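Local coordinates for protein superoxide dismutase [Fe] (Sulfolobus solfataricus, PDB 1WB7) that uses one bound iron ion per subunit to convert toxic superoxide radicals into hydrogen peroxide and molecular oxygen, at residues 6-11 with 47-52; 40-45 with 79-84; 134-139 with 169-174. The protein carries 1 engineered substitution. All coordinates share one frame; numbering follows the deposited sequence.

Interaction 1: residues 6-11 with 47-52; sequences FKKYEL and SLLERL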
loop_
_atom_site.group_PDB
_atom_site.type_symbol
_atom_site.label_atom_id
_atom_site.label_comp_id
_atom_site.label_asym_id
_atom_site.label_seq_id
_atom_site.Cartn_x
_atom_site.Cartn_y
_atom_site.Cartn_z
ATOM N N PHE A 6 12.549 -17.844 18.044
ATOM C CA PHE A 6 12.885 -17.704 16.633
ATOM C C PHE A 6 14.363 -17.353 16.553
ATOM O O PHE A 6 14.902 -16.721 17.461
ATOM C CB PHE A 6 12.079 -16.570 15.989
ATOM C CG PHE A 6 10.610 -16.827 15.929
ATOM C CD1 PHE A 6 9.721 -16.014 16.623
ATOM C CD2 PHE A 6 10.109 -17.883 15.177
ATOM C CE1 PHE A 6 8.348 -16.251 16.571
ATOM C CE2 PHE A 6 8.740 -18.129 15.116
ATOM C CZ PHE A 6 7.856 -17.315 15.813
ATOM N N LYS A 7 15.022 -17.763 15.477
ATOM C CA LYS A 7 16.429 -17.446 15.312
ATOM C C LYS A 7 16.512 -15.977 14.901
ATOM O O LYS A 7 15.669 -15.480 14.152
ATOM C CB LYS A 7 17.053 -18.355 14.250
ATOM C CG LYS A 7 18.555 -18.161 14.050
ATOM C CD LYS A 7 19.141 -19.327 13.257
ATOM C CE LYS A 7 20.572 -19.065 12.821
ATOM N NZ LYS A 7 21.454 -18.717 13.959
ATOM N N LYS A 8 17.515 -15.272 15.405
ATOM C CA LYS A 8 17.669 -13.859 15.085
ATOM C C LYS A 8 18.462 -13.641 13.810
ATOM O O LYS A 8 19.193 -14.520 13.361
ATOM C CB LYS A 8 18.346 -13.125 16.249
ATOM C CG LYS A 8 17.598 -13.245 17.575
ATOM C CD LYS A 8 16.190 -12.656 17.480
ATOM C CE LYS A 8 15.373 -12.923 18.740
ATOM N NZ LYS A 8 15.068 -14.377 18.930
ATOM N N TYR A 9 18.301 -12.463 13.220
ATOM C CA TYR A 9 19.014 -12.122 12.003
ATOM C C TYR A 9 20.367 -11.515 12.316
ATOM O O TYR A 9 20.583 -10.967 13.396
ATOM C CB TYR A 9 18.211 -11.130 11.169
ATOM C CG TYR A 9 17.000 -11.738 10.520
ATOM C CD1 TYR A 9 15.739 -11.594 11.083
ATOM C CD2 TYR A 9 17.123 -12.487 9.353
ATOM C CE1 TYR A 9 14.621 -12.182 10.498
ATOM C CE2 TYR A 9 16.013 -13.080 8.761
ATOM C CZ TYR A 9 14.771 -12.922 9.338
ATOM O OH TYR A 9 13.674 -13.512 8.763
ATOM N N GLU A 10 21.273 -11.597 11.353
ATOM C CA GLU A 10 22.610 -11.055 11.525
ATOM C C GLU A 10 23.026 -10.167 10.365
ATOM O O GLU A 10 22.815 -10.497 9.192
ATOM C CB GLU A 10 23.614 -12.198 11.692
ATOM C CG GLU A 10 23.386 -12.980 12.971
ATOM C CD GLU A 10 24.222 -14.233 13.050
ATOM O OE1 GLU A 10 24.194 -14.888 14.113
ATOM O OE2 GLU A 10 24.902 -14.567 12.053
ATOM N N LEU A 11 23.618 -9.033 10.711
ATOM C CA LEU A 11 24.086 -8.081 9.727
ATOM C C LEU A 11 25.251 -8.711 8.984
ATOM O O LEU A 11 26.268 -9.047 9.589
ATOM C CB LEU A 11 24.550 -6.803 10.426
ATOM C CG LEU A 11 25.073 -5.675 9.534
ATOM C CD1 LEU A 11 23.956 -5.155 8.643
ATOM C CD2 LEU A 11 25.624 -4.557 10.408
ATOM N N SER A 47 14.174 -7.276 17.454
ATOM C CA SER A 47 13.372 -6.868 18.599
ATOM C C SER A 47 11.909 -7.276 18.374
ATOM O O SER A 47 11.222 -7.692 19.308
ATOM C CB SER A 47 13.483 -5.357 18.843
ATOM O OG SER A 47 12.814 -4.612 17.840
ATOM N N LEU A 48 11.429 -7.169 17.140
ATOM C CA LEU A 48 10.049 -7.563 16.859
ATOM C C LEU A 48 9.901 -9.078 16.990
ATOM O O LEU A 48 8.862 -9.571 17.429
ATOM C CB LEU A 48 9.620 -7.086 15.468
ATOM C CG LEU A 48 9.366 -5.574 15.377
ATOM C CD1 LEU A 48 9.202 -5.152 13.931
ATOM C CD2 LEU A 48 8.120 -5.210 16.185
ATOM N N LEU A 49 10.938 -9.825 16.628
ATOM C CA LEU A 49 10.884 -11.278 16.767
ATOM C C LEU A 49 10.788 -11.613 18.260
ATOM O O LEU A 49 10.009 -12.477 18.673
ATOM C CB LEU A 49 12.140 -11.923 16.174
ATOM C CG LEU A 49 12.230 -12.068 14.656
ATOM C CD1 LEU A 49 13.579 -12.664 14.290
ATOM C CD2 LEU A 49 11.097 -12.964 14.155
ATOM N N GLU A 50 11.585 -10.919 19.071
ATOM C CA GLU A 50 11.562 -11.145 20.509
ATOM C C GLU A 50 10.167 -10.880 21.039
ATOM O O GLU A 50 9.665 -11.612 21.889
ATOM C CB GLU A 50 12.559 -10.228 21.213
ATOM C CG GLU A 50 13.998 -10.653 21.009
ATOM C CD GLU A 50 14.986 -9.633 21.525
ATOM O OE1 GLU A 50 16.202 -9.870 21.372
ATOM O OE2 GLU A 50 14.553 -8.598 22.078
ATOM N N ARG A 51 9.539 -9.830 20.529
ATOM C CA ARG A 51 8.200 -9.488 20.965
ATOM C C ARG A 51 7.200 -10.546 20.496
ATOM O O ARG A 51 6.311 -10.952 21.249
ATOM C CB ARG A 51 7.823 -8.108 20.430
ATOM C CG ARG A 51 6.553 -7.564 21.011
ATOM C CD ARG A 51 6.440 -6.068 20.771
ATOM N NE ARG A 51 5.092 -5.623 21.090
ATOM C CZ ARG A 51 4.589 -5.595 22.315
ATOM N NH1 ARG A 51 5.333 -5.977 23.345
ATOM N NH2 ARG A 51 3.336 -5.208 22.506
ATOM N N LEU A 52 7.347 -11.006 19.259
ATOM C CA LEU A 52 6.447 -12.030 18.745
ATOM C C LEU A 52 6.596 -13.329 19.551
ATOM O O LEU A 52 5.621 -14.052 19.760
ATOM C CB LEU A 52 6.722 -12.294 17.263
ATOM C CG LEU A 52 5.781 -13.317 16.623
ATOM C CD1 LEU A 52 4.341 -12.897 16.832
ATOM C CD2 LEU A 52 6.096 -13.444 15.142
#
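F6, K8 and Y9 lie against L49 and its neighbours on helix 27-57, where the extended N-terminal chain of an iron/manganese superoxide dismutase runs beside the long alpha-hairpin of the fold. The contact illustrates how an irregular segment can pack on a helix around one central leucine. With 102 Å² of its surface buried by the other segment, L49 divides its two methyl groups between separate partners. CD2 meets the F6 side chain, 4.2 Å from F6 CD1, while CD1 reaches the next part of the chain, 4.0 Å from Y9 CE1. The same methyl carbon CD1 of L49 lies 3.5 Å from the carbonyl oxygen K7 O. Nearly one turn further along the helix, L52 extends the apolar patch: its CD2 approaches F6 CE1 at 3.9 Å, and the L49 backbone oxygen lies at the edge of the F6 ring, near its plane. This inner side is buried, and the second subunit helps to close it, with Y113 of that subunit meeting the F6 ring edge-to-face and D141 of that subunit hydrogen-bonded to Y9 OH.

The outer side is looser and belongs to long polar chains. K8 bends at chi2 (-61°) and again at chi4 (-67°), which carries its end back over the start of its own segment. Its methylene CE packs 3.5 Å from CG of the exposed E50, the two chains crossing at about a right angle, but their charged ends do not pair. The ammonium forms a salt bridge with E53, one helical position beyond L52. The same nitrogen also bonds within its own segment: K8 NZ donates to F6 O at 2.8 Å, the donor tilted 28° from the carbonyl plane.

Interaction 2: residues 40-45 with 79-84; sequences GFVNGA and NGHKLH. Engineered in segment 40-45: F41 (natural residue Tyr). With FE (Fe (III) ion), chain C.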
loop_
_atom_site.group_PDB
_atom_site.type_symbol
_atom_site.label_atom_id
_atom_site.label_comp_id
_atom_site.label_asym_id
_atom_site.label_seq_id
_atom_site.Cartn_x
_atom_site.Cartn_y
_atom_site.Cartn_z
ATOM N N GLY A 40 20.015 -0.971 11.380
ATOM C CA GLY A 40 18.742 -0.650 12.001
ATOM C C GLY A 40 17.663 -1.678 11.697
ATOM O O GLY A 40 16.802 -1.953 12.537
ATOM N N PHE A 41 17.706 -2.256 10.500
ATOM C CA PHE A 41 16.711 -3.252 10.099
ATOM C C PHE A 41 16.917 -4.575 10.802
ATOM O O PHE A 41 15.959 -5.231 11.206
ATOM C CB PHE A 41 16.745 -3.459 8.584
ATOM C CG PHE A 41 16.308 -2.259 7.815
ATOM C CD1 PHE A 41 15.039 -1.721 8.012
ATOM C CD2 PHE A 41 17.172 -1.632 6.928
ATOM C CE1 PHE A 41 14.638 -0.568 7.338
ATOM C CE2 PHE A 41 16.786 -0.477 6.251
ATOM C CZ PHE A 41 15.520 0.055 6.456
ATOM N N VAL A 42 18.175 -4.974 10.940
ATOM C CA VAL A 42 18.494 -6.212 11.625
ATOM C C VAL A 42 17.984 -6.087 13.061
ATOM O O VAL A 42 17.301 -6.977 13.570
ATOM C CB VAL A 42 20.015 -6.452 11.637
ATOM C CG1 VAL A 42 20.339 -7.745 12.380
ATOM C CG2 VAL A 42 20.532 -6.510 10.201
ATOM N N ASN A 43 18.307 -4.967 13.700
ATOM C CA ASN A 43 17.888 -4.711 15.075
ATOM C C ASN A 43 16.372 -4.627 15.202
ATOM O O ASN A 43 15.787 -5.189 16.126
ATOM C CB ASN A 43 18.527 -3.411 15.578
ATOM C CG ASN A 43 20.019 -3.549 15.808
ATOM O OD1 ASN A 43 20.723 -2.561 16.019
ATOM N ND2 ASN A 43 20.508 -4.782 15.778
ATOM N N GLY A 44 15.740 -3.922 14.269
ATOM C CA GLY A 44 14.296 -3.789 14.303
ATOM C C GLY A 44 13.606 -5.125 14.127
ATOM O O GLY A 44 12.619 -5.418 14.799
ATOM N N ALA A 45 14.121 -5.941 13.213
ATOM C CA ALA A 45 13.549 -7.256 12.967
ATOM C C ALA A 45 13.690 -8.126 14.212
ATOM O O ALA A 45 12.733 -8.762 14.653
ATOM C CB ALA A 45 14.249 -7.920 11.778
ATOM N N ASN A 79 12.436 -7.371 5.283
ATOM C CA ASN A 79 12.738 -7.037 3.894
ATOM C C ASN A 79 13.812 -5.968 3.868
ATOM O O ASN A 79 14.679 -5.967 2.993
ATOM C CB ASN A 79 11.489 -6.528 3.166
ATOM C CG ASN A 79 10.664 -7.653 2.587
ATOM O OD1 ASN A 79 11.166 -8.458 1.797
ATOM N ND2 ASN A 79 9.395 -7.721 2.974
ATOM N N GLY A 80 13.753 -5.050 4.830
ATOM C CA GLY A 80 14.752 -3.997 4.896
ATOM C C GLY A 80 16.129 -4.628 4.973
ATOM O O GLY A 80 17.066 -4.204 4.303
ATOM N N HIS A 81 16.244 -5.661 5.797
ATOM C CA HIS A 81 17.503 -6.373 5.956
ATOM C C HIS A 81 17.867 -7.188 4.713
ATOM O O HIS A 81 18.947 -7.026 4.142
ATOM C CB HIS A 81 17.422 -7.301 7.170
ATOM C CG HIS A 81 18.462 -8.377 7.175
ATOM N ND1 HIS A 81 19.813 -8.108 7.110
ATOM C CD2 HIS A 81 18.350 -9.725 7.215
ATOM C CE1 HIS A 81 20.486 -9.244 7.107
ATOM N NE2 HIS A 81 19.623 -10.239 7.170
ATOM N N LYS A 82 16.961 -8.065 4.294
ATOM C CA LYS A 82 17.211 -8.913 3.136
ATOM C C LYS A 82 17.553 -8.142 1.868
ATOM O O LYS A 82 18.518 -8.477 1.180
ATOM C CB LYS A 82 16.009 -9.830 2.883
ATOM C CG LYS A 82 15.827 -10.896 3.949
ATOM C CD LYS A 82 14.622 -11.785 3.651
ATOM C CE LYS A 82 14.507 -12.937 4.650
ATOM N NZ LYS A 82 15.635 -13.927 4.546
ATOM N N LEU A 83 16.778 -7.108 1.557
ATOM C CA LEU A 83 17.027 -6.323 0.354
ATOM C C LEU A 83 18.364 -5.581 0.383
ATOM O O LEU A 83 19.047 -5.494 -0.635
ATOM C CB LEU A 83 15.876 -5.342 0.118
ATOM C CG LEU A 83 14.528 -6.010 -0.174
ATOM C CD1 LEU A 83 13.482 -4.944 -0.471
ATOM C CD2 LEU A 83 14.674 -6.968 -1.357
ATOM N N HIS A 84 18.748 -5.046 1.537
ATOM C CA HIS A 84 20.027 -4.360 1.611
ATOM C C HIS A 84 21.160 -5.375 1.464
ATOM O O HIS A 84 22.173 -5.097 0.820
ATOM C CB HIS A 84 20.159 -3.579 2.924
ATOM C CG HIS A 84 19.418 -2.277 2.918
ATOM N ND1 HIS A 84 18.065 -2.188 3.149
ATOM C CD2 HIS A 84 19.839 -1.013 2.666
ATOM C CE1 HIS A 84 17.681 -0.927 3.041
ATOM N NE2 HIS A 84 18.739 -0.193 2.746
HETATM FE FE FE C . 18.707 1.602 1.599
HETATM O O HOH W 1 16.348 1.372 1.413
#
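The ring of F41, an engineered replacement for tyrosine, has G80 CA over one face, a CH-pi contact with the carbon 3.8 Å from the ring centroid and 15° off the normal. F41 CG is anti to the carbonyl carbon (chi1 -66°), which turns the ring over G80. Glycine is what permits this approach, since a CB at position 80 would clash with F41 CD1. The F41 and H84 rings lie at 30° to each other with little overlap, meeting mainly through F41 CE2, 3.4 Å from H84 CE1. At its own edge the H84 imidazole is held by G80 O, which accepts from H84 ND1 at 2.5 Å. On the flank, V42 CG2 packs 3.6 Å from H81 ND1; that ring is hydrogen-bonded to H38 and to E143 of the second subunit. Helices 27-57 and 67-89 run roughly antiparallel here as the two arms of the alpha-hairpin, the axes of the short segments approaching to 8.1 Å. H84 NE2 binds iron at 2.1 Å, in a site completed by H33, D170, H174 and a water. Together the iron on NE2 and the carbonyl on ND1 hold the ring's rotation, and the carbonyl would be expected to make NE2 a better donor.

Interaction 3: residues 134-139 with 169-174; sequences GWAVLY and LDEFEH. With FE (Fe (III) ion), chain C.
L169, near the end of strand 165-170, pairs with A136 in an antiparallel sheet, A136 N donating to L169 O at 3.0 Å and L169 N to A136 O at 2.7 Å. Next comes D170, opposite W135 in a non-hydrogen-bonded pair. Its CG is anti to the backbone N (chi1 -173°), and the carboxylate lies over the rim of one face of the indole, planes 13° apart, with D170 CG 3.6 Å from W135 CH2. D170 OD2 binds iron at 1.9 Å, while OD1 accepts from F172 N at 2.9 Å in an Asx turn. E171 leaves the strand but still donates its N to G134 O. The F172 ring then reaches back obliquely to the indole, its CE1 4.0 Å from W135 NE1, whose polar partner is H155. Putting an alanine at W135 would probably open a gap beside the D170 carboxylate and leave H155 without its indole N-H. Last, H174 NE2 takes the iron at 2.1 Å. The turn from strand to 3-10 segment thus delivers two ligands to one metal. With OD2 on the iron, OD1 on the F172 backbone N-H and the indole against its flat side, the D170 carboxylate has its orientation set from several sides.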
loop_
_atom_site.group_PDB
_atom_site.type_symbol
_atom_site.label_atom_id
_atom_site.label_comp_id
_atom_site.label_asym_id
_atom_site.label_seq_id
_atom_site.Cartn_x
_atom_site.Cartn_y
_atom_site.Cartn_z
ATOM N N GLY A 134 11.606 3.254 -2.560
ATOM C CA GLY A 134 11.435 1.835 -2.785
ATOM C C GLY A 134 12.629 1.224 -3.485
ATOM O O GLY A 134 13.773 1.614 -3.230
ATOM N N TRP A 135 12.360 0.274 -4.377
ATOM C CA TRP A 135 13.407 -0.433 -5.103
ATOM C C TRP A 135 12.998 -0.773 -6.528
ATOM O O TRP A 135 11.817 -0.754 -6.881
ATOM C CB TRP A 135 13.738 -1.768 -4.417
ATOM C CG TRP A 135 14.049 -1.689 -2.968
ATOM C CD1 TRP A 135 13.176 -1.431 -1.953
ATOM C CD2 TRP A 135 15.338 -1.843 -2.362
ATOM N NE1 TRP A 135 13.842 -1.410 -0.750
ATOM C CE2 TRP A 135 15.172 -1.659 -0.973
ATOM C CE3 TRP A 135 16.619 -2.117 -2.861
ATOM C CZ2 TRP A 135 16.241 -1.738 -0.070
ATOM C CZ3 TRP A 135 17.686 -2.196 -1.964
ATOM C CH2 TRP A 135 17.487 -2.006 -0.583
ATOM N N ALA A 136 14.000 -1.101 -7.334
ATOM C CA ALA A 136 13.787 -1.532 -8.707
ATOM C C ALA A 136 14.565 -2.840 -8.764
ATOM O O ALA A 136 15.736 -2.888 -8.378
ATOM C CB ALA A 136 14.359 -0.524 -9.686
ATOM N N VAL A 137 13.919 -3.911 -9.208
ATOM C CA VAL A 137 14.602 -5.192 -9.281
ATOM C C VAL A 137 14.334 -5.930 -10.579
ATOM O O VAL A 137 13.366 -5.658 -11.288
ATOM C CB VAL A 137 14.173 -6.151 -8.132
ATOM C CG1 VAL A 137 14.458 -5.528 -6.773
ATOM C CG2 VAL A 137 12.699 -6.495 -8.264
ATOM N N LEU A 138 15.218 -6.870 -10.878
ATOM C CA LEU A 138 15.064 -7.721 -12.040
ATOM C C LEU A 138 14.946 -9.108 -11.437
ATOM O O LEU A 138 15.869 -9.595 -10.770
ATOM C CB LEU A 138 16.284 -7.664 -12.958
ATOM C CG LEU A 138 16.099 -8.574 -14.177
ATOM C CD1 LEU A 138 14.914 -8.066 -14.994
ATOM C CD2 LEU A 138 17.367 -8.595 -15.027
ATOM N N TYR A 139 13.790 -9.724 -11.634
ATOM C CA TYR A 139 13.543 -11.061 -11.125
ATOM C C TYR A 139 13.839 -12.077 -12.203
ATOM O O TYR A 139 13.860 -11.761 -13.394
ATOM C CB TYR A 139 12.065 -11.272 -10.792
ATOM C CG TYR A 139 11.554 -10.705 -9.499
ATOM C CD1 TYR A 139 11.999 -11.194 -8.275
ATOM C CD2 TYR A 139 10.557 -9.734 -9.499
ATOM C CE1 TYR A 139 11.456 -10.736 -7.083
ATOM C CE2 TYR A 139 10.005 -9.267 -8.311
ATOM C CZ TYR A 139 10.459 -9.775 -7.108
ATOM O OH TYR A 139 9.894 -9.337 -5.935
ATOM N N LEU A 169 18.174 -2.486 -7.208
ATOM C CA LEU A 169 18.578 -1.089 -7.068
ATOM C C LEU A 169 17.794 -0.413 -5.945
ATOM O O LEU A 169 16.564 -0.380 -5.978
ATOM C CB LEU A 169 18.331 -0.342 -8.381
ATOM C CG LEU A 169 18.451 1.184 -8.357
ATOM C CD1 LEU A 169 19.879 1.594 -8.015
ATOM C CD2 LEU A 169 18.049 1.741 -9.721
ATOM N N ASP A 170 18.504 0.122 -4.957
ATOM C CA ASP A 170 17.861 0.807 -3.837
ATOM C C ASP A 170 17.435 2.215 -4.262
ATOM O O ASP A 170 18.254 3.009 -4.731
ATOM C CB ASP A 170 18.824 0.913 -2.651
ATOM C CG ASP A 170 18.154 1.466 -1.401
ATOM O OD1 ASP A 170 16.980 1.888 -1.477
ATOM O OD2 ASP A 170 18.804 1.481 -0.336
ATOM N N GLU A 171 16.156 2.530 -4.085
ATOM C CA GLU A 171 15.673 3.845 -4.460
ATOM C C GLU A 171 15.142 4.683 -3.302
ATOM O O GLU A 171 14.378 5.619 -3.511
ATOM C CB GLU A 171 14.617 3.732 -5.564
ATOM C CG GLU A 171 15.184 3.223 -6.882
ATOM C CD GLU A 171 14.198 3.334 -8.025
ATOM O OE1 GLU A 171 13.871 4.474 -8.427
ATOM O OE2 GLU A 171 13.748 2.282 -8.518
ATOM N N PHE A 172 15.527 4.337 -2.076
ATOM C CA PHE A 172 15.130 5.146 -0.931
ATOM C C PHE A 172 16.059 6.342 -1.063
ATOM O O PHE A 172 17.143 6.222 -1.626
ATOM C CB PHE A 172 15.400 4.428 0.394
ATOM C CG PHE A 172 14.195 3.734 0.961
ATOM C CD1 PHE A 172 13.623 2.647 0.300
ATOM C CD2 PHE A 172 13.615 4.181 2.147
ATOM C CE1 PHE A 172 12.484 2.014 0.816
ATOM C CE2 PHE A 172 12.479 3.557 2.669
ATOM C CZ PHE A 172 11.912 2.472 2.003
ATOM N N GLU A 173 15.651 7.492 -0.551
ATOM C CA GLU A 173 16.475 8.686 -0.682
ATOM C C GLU A 173 17.838 8.614 -0.000
ATOM O O GLU A 173 18.792 9.234 -0.472
ATOM C CB GLU A 173 15.684 9.899 -0.198
ATOM C CG GLU A 173 14.422 10.115 -1.017
ATOM C CD GLU A 173 13.572 11.258 -0.510
ATOM O OE1 GLU A 173 13.247 11.262 0.697
ATOM O OE2 GLU A 173 13.221 12.143 -1.327
ATOM N N HIS A 174 17.943 7.850 1.087
ATOM C CA HIS A 174 19.213 7.730 1.808
ATOM C C HIS A 174 20.280 7.000 1.002
ATOM O O HIS A 174 21.441 6.962 1.385
ATOM C CB HIS A 174 19.016 7.007 3.148
ATOM C CG HIS A 174 18.555 5.590 3.014
ATOM N ND1 HIS A 174 17.317 5.166 3.445
ATOM C CD2 HIS A 174 19.168 4.498 2.500
ATOM C CE1 HIS A 174 17.186 3.873 3.202
ATOM N NE2 HIS A 174 18.296 3.443 2.629
HETATM FE FE FE C . 18.707 1.602 1.599
HETATM O O HOH W 1 16.348 1.372 1.413
#

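How the interactions relate
Interactions 2 and 3 bring ligands from two domains to one iron, while interaction 1 lies further out along the hairpin. Interactions 1 and 2 share helix 27-57 and the alpha-hairpin domain, their segments alternate along the chain, and their centres lie 10 Å apart; they touch where Y9 meets H81 and V42, and both reach the second subunit. Interaction 3 follows later in the sequence, within the C-terminal domain, where strands 134-140 and 165-170 pair in the sheet. Its centre is 14 Å from that of interaction 2, yet H84 of 79-84 meets W135 and shares the iron with D170 and H174. Interaction 1, about 24 Å from interaction 3 between centres, does not touch it.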